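Local coordinates for tyrosinase (Burkholderia thailandensis, PDB 5ZRE), which probably catalyses, as a copper monooxygenase, the hydroxylation of monophenols and the oxidation of the resulting ortho-diphenols to ortho-quinones, at residues A[117-122]-A[317-322]; A[181-186]-A[299-304]; A[279-284]-A[465-470]; A[442-447]-A[506-511]. All coordinates share one frame; numbering follows the deposited sequence.

Interaction 1. Residues A[117-122]-A[317-322]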
loop_
_atom_site.group_PDB
_atom_site.type_symbol
_atom_site.label_atom_id
_atom_site.label_comp_id
_atom_site.label_asym_id
_atom_site.label_seq_id
_atom_site.Cartn_x
_atom_site.Cartn_y
_atom_site.Cartn_z
ATOM N N TRP A 117 -10.509 -1.984 -5.488
ATOM C CA TRP A 117 -10.922 -2.372 -4.134
ATOM C C TRP A 117 -11.094 -1.104 -3.279
ATOM O O TRP A 117 -10.134 -0.394 -2.992
ATOM C CB TRP A 117 -9.939 -3.373 -3.517
ATOM C CG TRP A 117 -10.135 -3.592 -2.049
ATOM C CD1 TRP A 117 -11.306 -3.523 -1.344
ATOM C CD2 TRP A 117 -9.120 -3.943 -1.095
ATOM N NE1 TRP A 117 -11.076 -3.768 -0.012
ATOM C CE2 TRP A 117 -9.739 -4.003 0.168
ATOM C CE3 TRP A 117 -7.754 -4.186 -1.187
ATOM C CZ2 TRP A 117 -9.031 -4.302 1.323
ATOM C CZ3 TRP A 117 -7.042 -4.455 -0.039
ATOM C CH2 TRP A 117 -7.682 -4.534 1.193
ATOM N N ASP A 118 -12.319 -0.774 -2.920
ATOM C CA ASP A 118 -12.588 0.414 -2.070
ATOM C C ASP A 118 -12.216 0.106 -0.618
ATOM O O ASP A 118 -13.005 -0.499 0.119
ATOM C CB ASP A 118 -14.078 0.783 -2.192
ATOM C CG ASP A 118 -14.397 2.201 -1.693
ATOM O OD1 ASP A 118 -13.618 2.776 -0.873
ATOM O OD2 ASP A 118 -15.454 2.737 -2.125
ATOM N N GLU A 119 -11.045 0.536 -0.177
ATOM C CA GLU A 119 -10.488 0.046 1.103
ATOM C C GLU A 119 -10.996 0.932 2.246
ATOM O O GLU A 119 -10.831 0.561 3.418
ATOM C CB GLU A 119 -8.955 -0.011 1.102
ATOM C CG GLU A 119 -8.318 0.561 -0.158
ATOM C CD GLU A 119 -6.830 0.343 -0.374
ATOM O OE1 GLU A 119 -6.448 -0.709 -0.961
ATOM O OE2 GLU A 119 -6.065 1.258 -0.014
ATOM N N THR A 120 -11.648 2.065 1.922
ATOM C CA THR A 120 -12.153 2.970 2.974
ATOM C C THR A 120 -13.680 2.886 3.056
ATOM O O THR A 120 -14.235 3.554 3.910
ATOM C CB THR A 120 -11.651 4.415 2.807
ATOM O OG1 THR A 120 -11.613 4.849 1.446
ATOM C CG2 THR A 120 -10.253 4.603 3.360
ATOM N N ASP A 121 -14.337 2.063 2.210
ATOM C CA ASP A 121 -15.805 1.887 2.249
ATOM C C ASP A 121 -16.225 1.167 3.533
ATOM O O ASP A 121 -15.395 0.715 4.321
ATOM C CB ASP A 121 -16.345 1.146 0.994
ATOM C CG ASP A 121 -16.029 -0.367 0.992
ATOM O OD1 ASP A 121 -15.448 -0.859 1.973
ATOM O OD2 ASP A 121 -16.326 -1.093 0.013
ATOM N N GLU A 122 -17.521 1.073 3.735
ATOM C CA GLU A 122 -18.093 0.644 5.017
ATOM C C GLU A 122 -17.959 -0.882 5.155
ATOM O O GLU A 122 -17.541 -1.399 6.206
ATOM C CB GLU A 122 -19.551 1.108 5.086
ATOM C CG GLU A 122 -20.254 0.739 6.374
ATOM C CD GLU A 122 -21.364 -0.297 6.248
ATOM O OE1 GLU A 122 -21.210 -1.307 5.481
ATOM O OE2 GLU A 122 -22.382 -0.102 6.942
ATOM N N PHE A 317 -3.168 -4.908 -7.833
ATOM C CA PHE A 317 -3.774 -4.030 -8.817
ATOM C C PHE A 317 -5.149 -3.552 -8.362
ATOM O O PHE A 317 -5.561 -2.448 -8.692
ATOM C CB PHE A 317 -3.861 -4.722 -10.172
ATOM C CG PHE A 317 -2.502 -4.946 -10.757
ATOM C CD1 PHE A 317 -1.910 -3.973 -11.529
ATOM C CD2 PHE A 317 -1.805 -6.102 -10.475
ATOM C CE1 PHE A 317 -0.648 -4.159 -12.057
ATOM C CE2 PHE A 317 -0.550 -6.289 -11.006
ATOM C CZ PHE A 317 0.019 -5.325 -11.803
ATOM N N PHE A 318 -5.846 -4.357 -7.601
ATOM C CA PHE A 318 -7.085 -3.878 -7.031
ATOM C C PHE A 318 -6.815 -2.722 -6.056
ATOM O O PHE A 318 -7.555 -1.716 -6.025
ATOM C CB PHE A 318 -7.827 -5.049 -6.411
ATOM C CG PHE A 318 -8.357 -5.976 -7.471
ATOM C CD1 PHE A 318 -7.582 -6.999 -7.958
ATOM C CD2 PHE A 318 -9.634 -5.817 -7.979
ATOM C CE1 PHE A 318 -8.070 -7.846 -8.943
ATOM C CE2 PHE A 318 -10.128 -6.683 -8.937
ATOM C CZ PHE A 318 -9.344 -7.695 -9.414
ATOM N N HIS A 319 -5.719 -2.839 -5.329
ATOM C CA HIS A 319 -5.331 -1.828 -4.386
ATOM C C HIS A 319 -4.855 -0.613 -5.167
ATOM O O HIS A 319 -5.300 0.514 -4.908
ATOM C CB HIS A 319 -4.277 -2.382 -3.425
ATOM C CG HIS A 319 -3.501 -1.340 -2.717
ATOM N ND1 HIS A 319 -4.102 -0.319 -2.030
ATOM C CD2 HIS A 319 -2.178 -1.161 -2.580
ATOM C CE1 HIS A 319 -3.182 0.461 -1.505
ATOM N NE2 HIS A 319 -1.993 -0.043 -1.825
ATOM N N HIS A 320 -3.972 -0.837 -6.131
ATOM C CA HIS A 320 -3.451 0.318 -6.879
ATOM C C HIS A 320 -4.542 0.982 -7.699
ATOM O O HIS A 320 -4.494 2.177 -7.887
ATOM C CB HIS A 320 -2.250 -0.016 -7.768
ATOM C CG HIS A 320 -0.992 0.215 -7.004
ATOM N ND1 HIS A 320 -0.317 -0.839 -6.372
ATOM C CD2 HIS A 320 -0.376 1.369 -6.643
ATOM C CE1 HIS A 320 0.692 -0.345 -5.706
ATOM N NE2 HIS A 320 0.683 1.022 -5.868
ATOM N N CYS A 321 -5.510 0.241 -8.163
ATOM C CA CYS A 321 -6.592 0.869 -8.811
ATOM C C CYS A 321 -7.326 1.855 -7.895
ATOM O O CYS A 321 -7.821 2.859 -8.407
ATOM C CB CYS A 321 -7.614 -0.135 -9.275
ATOM S SG CYS A 321 -8.813 0.672 -10.347
ATOM N N ASN A 322 -7.369 1.589 -6.578
ATOM C CA ASN A 322 -8.008 2.473 -5.588
ATOM C C ASN A 322 -7.101 3.636 -5.185
ATOM O O ASN A 322 -7.610 4.691 -4.788
ATOM C CB ASN A 322 -8.409 1.745 -4.304
ATOM C CG ASN A 322 -9.262 2.596 -3.381
ATOM O OD1 ASN A 322 -10.318 3.080 -3.793
ATOM N ND2 ASN A 322 -8.828 2.781 -2.135
#
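Just behind the copper histidines of the tyrosinase site, the carboxylate of Glu-119 takes hold of the ring of His-319, a neighbour in sequence of the copper ligand His-320. His-319 ND1 donates to Glu-119 OE1 over 2.6 Å. The acceptor sits at the ring edge but tilted 26° from its plane, and on the carboxylate the syn side of OE1 is used. Ring and carboxylate lie nearly coplanar, 9° between their planes, and the His-carboxylate pair is buried, which would probably polarise the imidazole through its N-H.

The bond helps set the rotation of His-319, which packs among the ligands, touching the copper-binding His-277 and His-281. The helix 315-334 that carries it belongs, with helices 90-106 and 274-284, to the helical core of the tyrosinase central domain. One turn along from Phe-318, a chi1 of -171° turns the Asn-322 amide away from its own backbone N and places it beside the loop; its ND2 lies 3.0 Å from Glu-119 CG, while its OD1 is bonded by Arg-325. The loop is tied to the helix through its main chain as well, Trp-117 N donating to Phe-318 O at 3.0 Å. Beside that bond the CB atoms of Trp-117 and Phe-318 pack at 4.0 Å. Asp-118 turns away from the helix, and its OD1 is hydrogen-bonded by Ser-404.

Interaction 2. Residues A[181-186]-A[299-304]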
loop_
_atom_site.group_PDB
_atom_site.type_symbol
_atom_site.label_atom_id
_atom_site.label_comp_id
_atom_site.label_asym_id
_atom_site.label_seq_id
_atom_site.Cartn_x
_atom_site.Cartn_y
_atom_site.Cartn_z
ATOM N N PRO A 181 -2.040 -14.792 6.768
ATOM C CA PRO A 181 -0.887 -15.030 7.657
ATOM C C PRO A 181 0.208 -15.985 7.146
ATOM O O PRO A 181 1.066 -16.399 7.934
ATOM C CB PRO A 181 -1.547 -15.720 8.856
ATOM C CG PRO A 181 -2.628 -16.533 8.198
ATOM C CD PRO A 181 -3.219 -15.544 7.221
ATOM N N LEU A 182 0.218 -16.338 5.875
ATOM C CA LEU A 182 1.200 -17.312 5.402
ATOM C C LEU A 182 2.526 -16.615 5.059
ATOM O O LEU A 182 2.628 -15.399 4.989
ATOM C CB LEU A 182 0.637 -18.040 4.178
ATOM C CG LEU A 182 -0.619 -18.889 4.381
ATOM C CD1 LEU A 182 -0.945 -19.650 3.104
ATOM C CD2 LEU A 182 -0.472 -19.873 5.538
ATOM N N SER A 183 3.549 -17.403 4.815
ATOM C CA SER A 183 4.811 -16.897 4.416
ATOM C C SER A 183 5.197 -17.544 3.094
ATOM O O SER A 183 4.798 -18.671 2.870
ATOM C CB SER A 183 5.831 -17.204 5.446
ATOM O OG SER A 183 7.138 -17.001 4.939
ATOM N N GLY A 184 6.011 -16.824 2.299
ATOM C CA GLY A 184 6.436 -17.235 0.965
ATOM C C GLY A 184 7.935 -17.078 0.746
ATOM O O GLY A 184 8.396 -17.159 -0.385
ATOM N N LEU A 185 8.708 -16.854 1.806
ATOM C CA LEU A 185 10.172 -16.883 1.709
ATOM C C LEU A 185 10.660 -18.307 1.404
ATOM O O LEU A 185 10.671 -19.133 2.286
ATOM C CB LEU A 185 10.775 -16.409 3.033
ATOM C CG LEU A 185 10.978 -14.908 3.180
ATOM C CD1 LEU A 185 11.882 -14.612 4.373
ATOM C CD2 LEU A 185 11.565 -14.310 1.919
ATOM N N VAL A 186 11.085 -18.585 0.173
ATOM C CA VAL A 186 11.402 -19.980 -0.237
ATOM C C VAL A 186 12.717 -20.074 -1.032
ATOM O O VAL A 186 12.946 -21.110 -1.670
ATOM C CB VAL A 186 10.245 -20.582 -1.061
ATOM C CG1 VAL A 186 9.000 -20.823 -0.229
ATOM C CG2 VAL A 186 9.940 -19.734 -2.269
ATOM N N GLY A 299 6.755 -12.579 10.891
ATOM C CA GLY A 299 7.229 -13.861 10.270
ATOM C C GLY A 299 6.377 -14.328 9.092
ATOM O O GLY A 299 6.738 -15.258 8.379
ATOM N N ALA A 300 5.238 -13.691 8.881
ATOM C CA ALA A 300 4.454 -13.880 7.674
ATOM C C ALA A 300 5.026 -13.013 6.541
ATOM O O ALA A 300 4.816 -11.831 6.503
ATOM C CB ALA A 300 3.026 -13.526 7.970
ATOM N N ASN A 301 5.781 -13.596 5.635
ATOM C CA ASN A 301 6.424 -12.829 4.569
ATOM C C ASN A 301 5.659 -13.057 3.257
ATOM O O ASN A 301 6.001 -13.944 2.480
ATOM C CB ASN A 301 7.898 -13.222 4.432
ATOM C CG ASN A 301 8.736 -12.780 5.612
ATOM O OD1 ASN A 301 9.082 -11.607 5.706
ATOM N ND2 ASN A 301 9.095 -13.709 6.486
ATOM N N GLY A 302 4.612 -12.265 3.042
ATOM C CA GLY A 302 3.809 -12.347 1.871
ATOM C C GLY A 302 4.319 -11.436 0.771
ATOM O O GLY A 302 5.038 -10.479 1.022
ATOM N N ASP A 303 3.897 -11.696 -0.457
ATOM C CA ASP A 303 4.478 -10.983 -1.594
ATOM C C ASP A 303 4.206 -9.486 -1.592
ATOM O O ASP A 303 5.112 -8.696 -1.919
ATOM C CB ASP A 303 4.099 -11.680 -2.902
ATOM C CG ASP A 303 4.581 -13.160 -2.915
ATOM O OD1 ASP A 303 3.922 -14.034 -2.273
ATOM O OD2 ASP A 303 5.681 -13.412 -3.472
ATOM N N MET A 304 3.012 -9.095 -1.134
ATOM C CA MET A 304 2.590 -7.676 -1.096
ATOM C C MET A 304 3.458 -6.889 -0.111
ATOM O O MET A 304 3.472 -5.677 -0.214
ATOM C CB MET A 304 1.124 -7.508 -0.661
ATOM C CG MET A 304 0.124 -7.624 -1.801
ATOM S SD MET A 304 0.297 -6.369 -3.096
ATOM C CE MET A 304 -0.701 -5.060 -2.377
#
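Asn-301 O receives the backbone N-H of Gly-184 at 2.9 Å, the one hydrogen bond directly joining these two segments. The bond is bent, 141° at the hydrogen. Next to it the side chain of Asn-301 is crossed by that of Leu-185. Leu-185 CG rests 3.7 Å from Asn-301 CB, and its CD1 reaches the amide, 3.6 Å from ND2. Asn-301 CG lies anti to its own carbonyl carbon (chi1 -69°), a setting that brings the amide across the leucine branch; Trp-470 and Arg-510 touch the same side chain.

Both segments are mostly loop within the tyrosinase central domain, with a 3-10 segment starting at Asp-303. Residues 181-186 lead into helix 189-199; residues 299-304 lie between helix 274-284 and helix 315-334, the two helices that supply the second trio of copper histidines. The segments run almost at right angles where they touch, 85° apart end to end. Ala-300 CB packs against two successive carbonyl oxygens, 3.5 Å from both Pro-181 O and Leu-182 O. Ser-183 CB approaches Gly-299 O to 3.6 Å, while its hydroxyl makes a weak hydrogen bond with Thr-195 of helix 189-199. Asp-303 OD1, beyond the crossing, is held by Tyr-175 OH and Val-178 N.

Interaction 3. Residues A[279-284]-A[465-470]. With CU (copper (II) ion), chain D.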
loop_
_atom_site.group_PDB
_atom_site.type_symbol
_atom_site.label_atom_id
_atom_site.label_comp_id
_atom_site.label_asym_id
_atom_site.label_seq_id
_atom_site.Cartn_x
_atom_site.Cartn_y
_atom_site.Cartn_z
ATOM N N ASP A 279 0.868 1.220 3.936
ATOM C CA ASP A 279 0.278 0.456 5.065
ATOM C C ASP A 279 -0.552 -0.747 4.626
ATOM O O ASP A 279 -0.533 -1.772 5.282
ATOM C CB ASP A 279 -0.564 1.360 5.967
ATOM C CG ASP A 279 0.251 2.547 6.538
ATOM O OD1 ASP A 279 1.479 2.448 6.606
ATOM O OD2 ASP A 279 -0.324 3.592 6.921
ATOM N N ILE A 280 -1.298 -0.612 3.533
ATOM C CA ILE A 280 -2.080 -1.704 3.014
ATOM C C ILE A 280 -1.139 -2.801 2.527
ATOM O O ILE A 280 -1.394 -3.945 2.788
ATOM C CB ILE A 280 -2.982 -1.244 1.853
ATOM C CG1 ILE A 280 -4.142 -0.363 2.332
ATOM C CG2 ILE A 280 -3.435 -2.456 1.051
ATOM C CD1 ILE A 280 -4.960 -0.952 3.460
ATOM N N HIS A 281 -0.092 -2.443 1.783
ATOM C CA HIS A 281 0.993 -3.401 1.458
ATOM C C HIS A 281 1.456 -4.229 2.663
ATOM O O HIS A 281 1.690 -5.455 2.541
ATOM C CB HIS A 281 2.192 -2.665 0.888
ATOM C CG HIS A 281 2.058 -2.389 -0.559
ATOM N ND1 HIS A 281 2.469 -3.303 -1.495
ATOM C CD2 HIS A 281 1.544 -1.333 -1.228
ATOM C CE1 HIS A 281 2.256 -2.817 -2.699
ATOM N NE2 HIS A 281 1.675 -1.609 -2.564
ATOM N N LEU A 282 1.660 -3.593 3.812
ATOM C CA LEU A 282 2.251 -4.358 4.935
ATOM C C LEU A 282 1.219 -5.301 5.547
ATOM O O LEU A 282 1.561 -6.410 5.908
ATOM C CB LEU A 282 2.829 -3.425 5.992
ATOM C CG LEU A 282 3.935 -2.493 5.499
ATOM C CD1 LEU A 282 4.777 -2.041 6.670
ATOM C CD2 LEU A 282 4.793 -3.118 4.405
ATOM N N ALA A 283 -0.014 -4.869 5.634
ATOM C CA ALA A 283 -1.016 -5.666 6.260
ATOM C C ALA A 283 -1.248 -6.938 5.422
ATOM O O ALA A 283 -1.128 -8.074 5.929
ATOM C CB ALA A 283 -2.276 -4.867 6.406
ATOM N N VAL A 284 -1.528 -6.782 4.134
ATOM C CA VAL A 284 -1.747 -7.954 3.308
ATOM C C VAL A 284 -0.469 -8.803 3.264
ATOM O O VAL A 284 -0.496 -10.033 3.139
ATOM C CB VAL A 284 -2.212 -7.575 1.902
ATOM C CG1 VAL A 284 -2.303 -8.813 1.010
ATOM C CG2 VAL A 284 -3.536 -6.837 1.951
ATOM N N SER A 465 4.694 3.372 8.070
ATOM C CA SER A 465 5.119 2.170 7.364
ATOM C C SER A 465 6.146 2.507 6.281
ATOM O O SER A 465 5.861 3.264 5.387
ATOM C CB SER A 465 3.968 1.460 6.779
ATOM O OG SER A 465 3.093 1.030 7.815
ATOM N N ILE A 466 7.331 1.909 6.371
ATOM C CA ILE A 466 8.295 1.964 5.289
ATOM C C ILE A 466 8.186 0.666 4.483
ATOM O O ILE A 466 8.532 -0.406 4.947
ATOM C CB ILE A 466 9.717 2.199 5.828
ATOM C CG1 ILE A 466 9.855 3.585 6.467
ATOM C CG2 ILE A 466 10.739 2.015 4.716
ATOM C CD1 ILE A 466 9.251 3.706 7.854
ATOM N N LEU A 467 7.640 0.778 3.294
ATOM C CA LEU A 467 7.598 -0.313 2.311
ATOM C C LEU A 467 8.965 -0.397 1.650
ATOM O O LEU A 467 9.391 0.556 1.067
ATOM C CB LEU A 467 6.524 -0.033 1.255
ATOM C CG LEU A 467 6.476 -1.047 0.112
ATOM C CD1 LEU A 467 6.008 -2.413 0.619
ATOM C CD2 LEU A 467 5.606 -0.535 -1.037
ATOM N N SER A 468 9.629 -1.527 1.737
ATOM C CA SER A 468 10.967 -1.574 1.223
ATOM C C SER A 468 11.181 -2.924 0.525
ATOM O O SER A 468 10.202 -3.490 0.004
ATOM C CB SER A 468 11.939 -1.302 2.340
ATOM O OG SER A 468 13.283 -1.181 1.870
ATOM N N ARG A 469 12.420 -3.431 0.489
ATOM C CA ARG A 469 12.716 -4.620 -0.293
ATOM C C ARG A 469 13.806 -5.438 0.406
ATOM O O ARG A 469 14.354 -5.015 1.407
ATOM C CB ARG A 469 13.024 -4.203 -1.742
ATOM C CG ARG A 469 14.473 -3.889 -2.079
ATOM C CD ARG A 469 15.006 -2.607 -1.459
ATOM N NE ARG A 469 16.018 -1.985 -2.310
ATOM C CZ ARG A 469 16.918 -1.088 -1.909
ATOM N NH1 ARG A 469 17.671 -0.474 -2.809
ATOM N NH2 ARG A 469 17.083 -0.819 -0.625
ATOM N N TRP A 470 13.998 -6.659 -0.069
ATOM C CA TRP A 470 15.197 -7.464 0.186
ATOM C C TRP A 470 16.206 -7.241 -0.952
ATOM O O TRP A 470 15.823 -7.273 -2.141
ATOM C CB TRP A 470 14.861 -8.952 0.256
ATOM C CG TRP A 470 13.701 -9.353 1.102
ATOM C CD1 TRP A 470 12.423 -9.608 0.700
ATOM C CD2 TRP A 470 13.744 -9.652 2.504
ATOM N NE1 TRP A 470 11.671 -10.025 1.766
ATOM C CE2 TRP A 470 12.458 -10.067 2.880
ATOM C CE3 TRP A 470 14.747 -9.603 3.470
ATOM C CZ2 TRP A 470 12.144 -10.390 4.194
ATOM C CZ3 TRP A 470 14.442 -9.943 4.766
ATOM C CH2 TRP A 470 13.155 -10.321 5.124
HETATM CU CU CU D . 2.203 -0.304 -4.194
HETATM O O HOH W 1 2.365 4.986 7.085
#
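Asp-279 meets Ser-465 where helix 274-284 faces the end of strand 456-466. The serine hydroxyl donates to Asp-279 OD1, though OD1 is crowded in the model and its place is less sure. A water supports the same junction: it accepts from Ser-465 N at 3.0 Å and donates to Asp-279 OD1, a bond that shares the uncertainty of that atom. His-463 NE2 bonds the other carboxylate oxygen.

His-281 follows, a copper ligand, with NE2 2.2 Å from the copper ion. Leu-467 has CG anti to the backbone N (chi1 175°), which carries its two methyls to the imidazole. Its CD2 lies over the middle of one ring face as a CH-pi contact, 4.1 Å from the centroid and 10° off the ring normal. Leu-467 CD1, the other branch, reaches His-281 CB at 3.8 Å. The other ring nitrogen, ND1, is hydrogen-bonded to Met-304 O. Leu-282 completes the row: its CD1 packs on Ser-465 CB at 3.6 Å, and its CD2 meets Leu-467 CD1 at 4.0 Å.

Leu-467 also touches the oxygen atom bound near the copper. Metal bond, ND1 bond and apolar methyl together would hold the imidazole in place, and the carbonyl at ND1 probably makes the ring a stronger donor to copper.

Interaction 4. Residues A[442-447]-A[506-511]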
loop_
_atom_site.group_PDB
_atom_site.type_symbol
_atom_site.label_atom_id
_atom_site.label_comp_id
_atom_site.label_asym_id
_atom_site.label_seq_id
_atom_site.Cartn_x
_atom_site.Cartn_y
_atom_site.Cartn_z
ATOM N N ILE A 442 7.848 -1.046 10.370
ATOM C CA ILE A 442 6.877 -0.095 10.957
ATOM C C ILE A 442 7.549 0.592 12.152
ATOM O O ILE A 442 8.110 -0.063 13.026
ATOM C CB ILE A 442 5.566 -0.811 11.378
ATOM C CG1 ILE A 442 4.886 -1.523 10.208
ATOM C CG2 ILE A 442 4.564 0.129 12.044
ATOM C CD1 ILE A 442 3.920 -2.610 10.641
ATOM N N MET A 443 7.509 1.915 12.168
ATOM C CA MET A 443 7.922 2.715 13.314
ATOM C C MET A 443 6.674 3.047 14.114
ATOM O O MET A 443 5.803 3.699 13.560
ATOM C CB MET A 443 8.531 4.043 12.877
ATOM C CG MET A 443 10.000 4.165 13.145
ATOM S SD MET A 443 10.721 5.547 12.231
ATOM C CE MET A 443 11.105 4.713 10.696
ATOM N N LYS A 444 6.567 2.602 15.368
ATOM C CA LYS A 444 5.444 3.033 16.206
ATOM C C LYS A 444 5.974 3.958 17.291
ATOM O O LYS A 444 6.915 3.585 17.967
ATOM C CB LYS A 444 4.721 1.848 16.843
ATOM C CG LYS A 444 3.790 1.093 15.910
ATOM C CD LYS A 444 3.019 -0.005 16.596
ATOM C CE LYS A 444 1.528 0.257 16.620
ATOM N NZ LYS A 444 0.751 -0.988 16.828
ATOM N N ALA A 445 5.342 5.121 17.460
ATOM C CA ALA A 445 5.820 6.132 18.413
ATOM C C ALA A 445 4.908 6.176 19.633
ATOM O O ALA A 445 3.710 5.923 19.544
ATOM C CB ALA A 445 5.896 7.498 17.756
ATOM N N TYR A 446 5.505 6.564 20.760
ATOM C CA TYR A 446 4.824 6.587 22.048
ATOM C C TYR A 446 5.390 7.676 22.955
ATOM O O TYR A 446 6.597 7.918 22.965
ATOM C CB TYR A 446 5.046 5.280 22.801
ATOM C CG TYR A 446 4.426 4.075 22.163
ATOM C CD1 TYR A 446 3.130 3.683 22.467
ATOM C CD2 TYR A 446 5.158 3.292 21.293
ATOM C CE1 TYR A 446 2.573 2.545 21.904
ATOM C CE2 TYR A 446 4.602 2.172 20.693
ATOM C CZ TYR A 446 3.309 1.790 20.999
ATOM O OH TYR A 446 2.797 0.670 20.406
ATOM N N ALA A 447 4.530 8.268 23.771
ATOM C CA ALA A 447 5.000 9.162 24.837
ATOM C C ALA A 447 4.530 8.612 26.185
ATOM O O ALA A 447 3.374 8.216 26.325
ATOM C CB ALA A 447 4.507 10.562 24.615
ATOM N N GLU A 506 8.958 1.952 18.898
ATOM C CA GLU A 506 9.116 0.488 18.666
ATOM C C GLU A 506 9.198 0.214 17.147
ATOM O O GLU A 506 8.440 0.768 16.336
ATOM C CB GLU A 506 7.960 -0.341 19.244
ATOM C CG GLU A 506 7.480 0.075 20.627
ATOM C CD GLU A 506 8.383 -0.290 21.795
ATOM O OE1 GLU A 506 9.147 -1.273 21.665
ATOM O OE2 GLU A 506 8.327 0.420 22.831
ATOM N N PHE A 507 10.117 -0.644 16.755
ATOM C CA PHE A 507 10.235 -1.081 15.346
ATOM C C PHE A 507 9.677 -2.496 15.197
ATOM O O PHE A 507 10.095 -3.375 15.937
ATOM C CB PHE A 507 11.697 -1.099 14.904
ATOM C CG PHE A 507 12.333 0.259 14.884
ATOM C CD1 PHE A 507 12.908 0.779 16.027
ATOM C CD2 PHE A 507 12.318 1.029 13.732
ATOM C CE1 PHE A 507 13.481 2.042 16.008
ATOM C CE2 PHE A 507 12.888 2.286 13.716
ATOM C CZ PHE A 507 13.469 2.790 14.856
ATOM N N ILE A 508 8.751 -2.694 14.257
ATOM C CA ILE A 508 8.330 -4.048 13.826
ATOM C C ILE A 508 8.946 -4.327 12.446
ATOM O O ILE A 508 8.899 -3.473 11.544
ATOM C CB ILE A 508 6.795 -4.138 13.814
ATOM C CG1 ILE A 508 6.213 -3.683 15.156
ATOM C CG2 ILE A 508 6.326 -5.528 13.416
ATOM C CD1 ILE A 508 4.735 -3.345 15.096
ATOM N N HIS A 509 9.557 -5.499 12.287
ATOM C CA HIS A 509 10.509 -5.711 11.192
ATOM C C HIS A 509 10.702 -7.203 10.902
ATOM O O HIS A 509 10.213 -8.065 11.609
ATOM C CB HIS A 509 11.844 -5.047 11.521
ATOM C CG HIS A 509 12.577 -5.625 12.692
ATOM N ND1 HIS A 509 13.555 -6.609 12.550
ATOM C CD2 HIS A 509 12.531 -5.318 14.014
ATOM C CE1 HIS A 509 14.046 -6.904 13.728
ATOM N NE2 HIS A 509 13.426 -6.129 14.652
ATOM N N ARG A 510 11.439 -7.510 9.860
ATOM C CA ARG A 510 11.422 -8.847 9.352
ATOM C C ARG A 510 12.497 -9.677 10.059
ATOM O O ARG A 510 12.522 -10.906 9.935
ATOM C CB ARG A 510 11.625 -8.840 7.836
ATOM C CG ARG A 510 10.503 -8.176 7.054
ATOM C CD ARG A 510 9.184 -8.884 7.195
ATOM N NE ARG A 510 8.308 -8.582 6.070
ATOM C CZ ARG A 510 7.110 -9.120 5.924
ATOM N NH1 ARG A 510 6.591 -9.827 6.909
ATOM N NH2 ARG A 510 6.466 -9.014 4.779
ATOM N N GLY A 511 13.371 -9.014 10.801
ATOM C CA GLY A 511 14.309 -9.724 11.642
ATOM C C GLY A 511 15.141 -10.685 10.813
ATOM O O GLY A 511 15.291 -11.867 11.169
#
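Four backbone hydrogen bonds join Ile-442 and Lys-444 to Ile-508 and Glu-506 as two antiparallel hydrogen-bonded pairs. Lys-444 N to Glu-506 O is 2.8 Å and nearly straight, 176° at the hydrogen; the return bond from Glu-506 N to Lys-444 O has the same length but is more bent. At the other pair Ile-442 N donates to Ile-508 O at 2.9 Å, and the return bond from Ile-508 N to Ile-442 O is similar. Between them Met-443 and Phe-507 form a non-hydrogen-bonded pair, where Phe-507 CA makes a C-H...O contact with Ile-442 O.

On the Met-443 face the two side chains lie side by side and point the same way. Met-443 CG comes to 3.5 Å from Phe-507 CE2, and the sulfur stands obliquely to the ring, 5.3 Å from its centroid, a Met-aromatic contact. The other face carries Ile-442 against Ile-508, and Lys-444 CD against Ile-508 CD1 at 4.0 Å; the lysine then bends at chi3 (115°), its NZ bonded to Tyr-289 O. Glu-506 CG packs on Tyr-446 CE2 at 3.6 Å, its carboxylate in a salt bridge with Arg-504.

Strand 441-450 is the middle strand of a three-stranded antiparallel sheet, flanked by 456-466 and 502-508. Helix 515-526 packs on Phe-507, strand 483-489 on Met-443, and Ile-442 touches Leu-282 of helix 274-284.

In the fold
Interactions 1, 2 and 3 are buried; 1 and 3 hold copper histidines, while 2 lies farther from the metal. Interaction 4 is only partly buried in the sheet farther out. Their chemistry changes with place: a carboxylate grips a second-shell histidine in interaction 1, methyls and a water serve the helix-to-strand junction of interaction 3, a single backbone bond joins the loops of interaction 2, and regular sheet pairing carries interaction 4. Interactions 1 and 3 hold successive helices, 274-284 and 315-334, whose histidines approach each other. Interaction 2 also touches interaction 3 through Asn-301 and Trp-470. Interactions 3 and 4 share one sheet, and Arg-510 of interaction 4 hydrogen-bonds Ala-300 O of interaction 2.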